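Local coordinates for protein nucleoporin NUP116 (Candida glabrata, PDB 3NF5) that probably serves as a structural constituent of the nuclear pore complex, this chain being the C-terminal domain that targets it to the pore, at residues 55-60 and 91-96. Sequence-based numbering, arbitrary orientation.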
ATOM      1  N   VAL A  55      -1.262   4.381 -14.860  1.00 19.21           N
ATOM      2  CA  VAL A  55      -0.100   4.989 -14.249  1.00 20.26           C
ATOM      3  C   VAL A  55       1.042   5.178 -15.287  1.00 19.59           C
ATOM      4  O   VAL A  55       1.281   4.297 -16.111  1.00 19.87           O
ATOM      5  CB  VAL A  55       0.273   4.109 -13.025  1.00 19.88           C
ATOM      6  CG1 VAL A  55       1.526   4.368 -12.583  1.00 22.50           C
ATOM      7  CG2 VAL A  55      -0.771   4.406 -11.910  1.00 18.64           C
ATOM      8  N   ASP A  56       1.701   6.339 -15.251  1.00 17.97           N
ATOM      9  CA  ASP A  56       2.881   6.602 -16.088  1.00 19.05           C
ATOM     10  C   ASP A  56       4.118   6.229 -15.319  1.00 16.43           C
ATOM     11  O   ASP A  56       4.506   6.944 -14.403  1.00 18.11           O
ATOM     12  CB  ASP A  56       2.889   8.103 -16.465  1.00 19.97           C
ATOM     13  CG  ASP A  56       4.099   8.506 -17.264  1.00 21.98           C
ATOM     14  OD1 ASP A  56       4.943   7.647 -17.564  1.00 26.66           O
ATOM     15  OD2 ASP A  56       4.208   9.704 -17.615  1.00 29.55           O
ATOM     16  N   LEU A  57       4.701   5.081 -15.601  1.00 17.49           N
ATOM     17  CA  LEU A  57       5.956   4.692 -14.949  1.00 18.60           C
ATOM     18  C   LEU A  57       7.274   5.117 -15.682  1.00 20.91           C
ATOM     19  O   LEU A  57       8.364   4.569 -15.376  1.00 21.95           O
ATOM     20  CB  LEU A  57       5.930   3.190 -14.710  1.00 18.69           C
ATOM     21  CG  LEU A  57       4.791   2.599 -13.854  1.00 18.43           C
ATOM     22  CD1 LEU A  57       5.007   1.088 -13.808  1.00 18.76           C
ATOM     23  CD2 LEU A  57       4.867   3.237 -12.479  1.00 17.75           C
ATOM     24  N   SER A  58       7.210   6.074 -16.627  1.00 21.94           N
ATOM     25  CA  SER A  58       8.383   6.391 -17.442  1.00 23.03           C
ATOM     26  C   SER A  58       9.454   6.837 -16.501  1.00 23.13           C
ATOM     27  O   SER A  58       9.146   7.608 -15.620  1.00 23.06           O
ATOM     28  CB  SER A  58       8.185   7.599 -18.391  1.00 23.22           C
ATOM     29  OG  SER A  58       6.944   7.659 -19.018  1.00 28.08           O
ATOM     30  N   ASP A  59      10.676   6.360 -16.705  1.00 24.91           N
ATOM     31  CA  ASP A  59      11.868   6.844 -16.002  1.00 25.74           C
ATOM     32  C   ASP A  59      12.010   6.374 -14.550  1.00 27.44           C
ATOM     33  O   ASP A  59      13.122   6.410 -13.998  1.00 29.04           O
ATOM     34  CB  ASP A  59      11.923   8.382 -16.033  1.00 27.02           C
ATOM     35  N   ILE A  60      10.935   5.875 -13.959  1.00 26.69           N
ATOM     36  CA  ILE A  60      10.979   5.283 -12.632  1.00 26.25           C
ATOM     37  C   ILE A  60      11.754   3.975 -12.662  1.00 26.80           C
ATOM     38  O   ILE A  60      11.386   3.073 -13.421  1.00 27.27           O
ATOM     39  CB  ILE A  60       9.590   4.980 -12.150  1.00 26.38           C
ATOM     40  CG1 ILE A  60       8.803   6.287 -12.032  1.00 27.78           C
ATOM     41  CG2 ILE A  60       9.647   4.247 -10.802  1.00 24.79           C
ATOM     42  CD1 ILE A  60       7.460   6.112 -11.296  1.00 26.51           C
ATOM     43  N   LYS A  91      -0.121  12.821 -12.698  1.00 31.19           N
ATOM     44  CA  LYS A  91       1.113  12.338 -13.325  1.00 30.64           C
ATOM     45  C   LYS A  91       1.791  11.289 -12.458  1.00 29.19           C
ATOM     46  O   LYS A  91       1.647  11.248 -11.208  1.00 29.20           O
ATOM     47  CB  LYS A  91       2.128  13.494 -13.566  1.00 31.83           C
ATOM     48  CG  LYS A  91       1.537  14.846 -14.124  1.00 34.38           C
ATOM     49  CD  LYS A  91       1.147  14.776 -15.625  1.00 38.12           C
ATOM     50  CE  LYS A  91       1.016  16.202 -16.296  1.00 38.99           C
ATOM     51  NZ  LYS A  91       0.523  17.320 -15.370  1.00 39.65           N
ATOM     52  N   GLY A  92       2.568  10.445 -13.098  1.00 26.87           N
ATOM     53  CA  GLY A  92       3.303   9.406 -12.342  1.00 26.11           C
ATOM     54  C   GLY A  92       2.372   8.425 -11.578  1.00 25.28           C
ATOM     55  O   GLY A  92       1.371   7.969 -12.122  1.00 25.72           O
ATOM     56  N   LEU A  93       2.711   8.108 -10.341  1.00 24.37           N
ATOM     57  CA  LEU A  93       1.811   7.335  -9.441  1.00 24.32           C
ATOM     58  C   LEU A  93       0.716   8.171  -8.748  1.00 21.99           C
ATOM     59  O   LEU A  93      -0.076   7.665  -7.921  1.00 20.73           O
ATOM     60  CB  LEU A  93       2.651   6.563  -8.441  1.00 23.76           C
ATOM     61  CG  LEU A  93       3.450   5.416  -9.064  1.00 26.37           C
ATOM     62  CD1 LEU A  93       4.466   4.911  -8.055  1.00 30.45           C
ATOM     63  CD2 LEU A  93       2.588   4.262  -9.566  1.00 27.73           C
ATOM     64  N   ASN A  94       0.685   9.463  -9.050  1.00 20.40           N
ATOM     65  CA  ASN A  94      -0.206  10.392  -8.367  1.00 20.53           C
ATOM     66  C   ASN A  94      -1.589  10.444  -8.998  1.00 19.68           C
ATOM     67  O   ASN A  94      -2.007  11.494  -9.474  1.00 20.28           O
ATOM     68  CB  ASN A  94       0.423  11.796  -8.283  1.00 19.56           C
ATOM     69  CG  ASN A  94      -0.108  12.610  -7.136  1.00 22.05           C
ATOM     70  OD1 ASN A  94      -0.955  12.154  -6.339  1.00 19.15           O
ATOM     71  ND2 ASN A  94       0.398  13.833  -7.010  1.00 19.57           N
ATOM     72  N   VAL A  95      -2.295   9.306  -8.958  1.00 17.91           N
ATOM     73  CA  VAL A  95      -3.578   9.091  -9.580  1.00 17.61           C
ATOM     74  C   VAL A  95      -4.490   8.294  -8.616  1.00 17.41           C
ATOM     75  O   VAL A  95      -4.081   7.969  -7.467  1.00 16.91           O
ATOM     76  CB  VAL A  95      -3.399   8.296 -10.906  1.00 17.52           C
ATOM     77  CG1 VAL A  95      -2.449   9.066 -11.896  1.00 18.06           C
ATOM     78  CG2 VAL A  95      -2.877   6.848 -10.651  1.00 15.86           C
ATOM     79  N   ARG A  96      -5.688   7.974  -9.073  1.00 16.33           N
ATOM     80  CA  ARG A  96      -6.718   7.394  -8.236  1.00 16.99           C
ATOM     81  C   ARG A  96      -6.328   5.947  -7.863  1.00 14.30           C
ATOM     82  O   ARG A  96      -5.825   5.224  -8.706  1.00 13.56           O
ATOM     83  CB  ARG A  96      -8.041   7.468  -8.964  1.00 18.66           C
ATOM     84  CG  ARG A  96      -9.264   7.232  -8.130  1.00 25.44           C
ATOM     85  CD  ARG A  96     -10.497   7.642  -8.890  1.00 26.58           C
ATOM     86  NE  ARG A  96     -10.444   7.064 -10.241  1.00 35.36           N
ATOM     87  CZ  ARG A  96     -11.066   5.946 -10.647  1.00 35.41           C
ATOM     88  NH1 ARG A  96     -11.865   5.257  -9.835  1.00 38.62           N
ATOM     89  NH2 ARG A  96     -10.898   5.519 -11.898  1.00 36.03           N
TER
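Val-55 packs against Leu-93 in a type II' beta turn, Lys-91 to Asn-94, and against Val-95 just after it, in the Nup98-type C-terminal domain of this nucleoporin. The turn lies in the loop leading into strand 97-101, and residues 55-60 follow strand 47-51, its neighbour in the sheet. Val-55 CG1, anti to the backbone N (chi1 164°), meets Leu-93 CD2 at a modelled 3.2 Å, too short to take literally, so the exact spacing is doubtful. Val-55 CG2 meets Val-95 CG2 at 3.5 Å. Leu-93 and Val-95 both also touch Phe-51 of strand 47-51, so the cluster continues onto the main sheet. At Asp-56 the contact passes to the backbone. Asp-56 O receives a CA-H...O contact from Gly-92 CA, in the turn residue with positive phi, at 3.4 Å. The Asp-56 carboxylate turns back on its own segment: OD1 accepts a hydrogen bond from the backbone N-H of Ser-58 in an Asx turn. Leu-57, which also packs on Ile-33 of helix 30-33, begins the type II turn that ends at Ile-60. Leu-57 CD2 comes to 3.8 Å from Leu-93 CD2, the same methyl that meets Val-55 CG1.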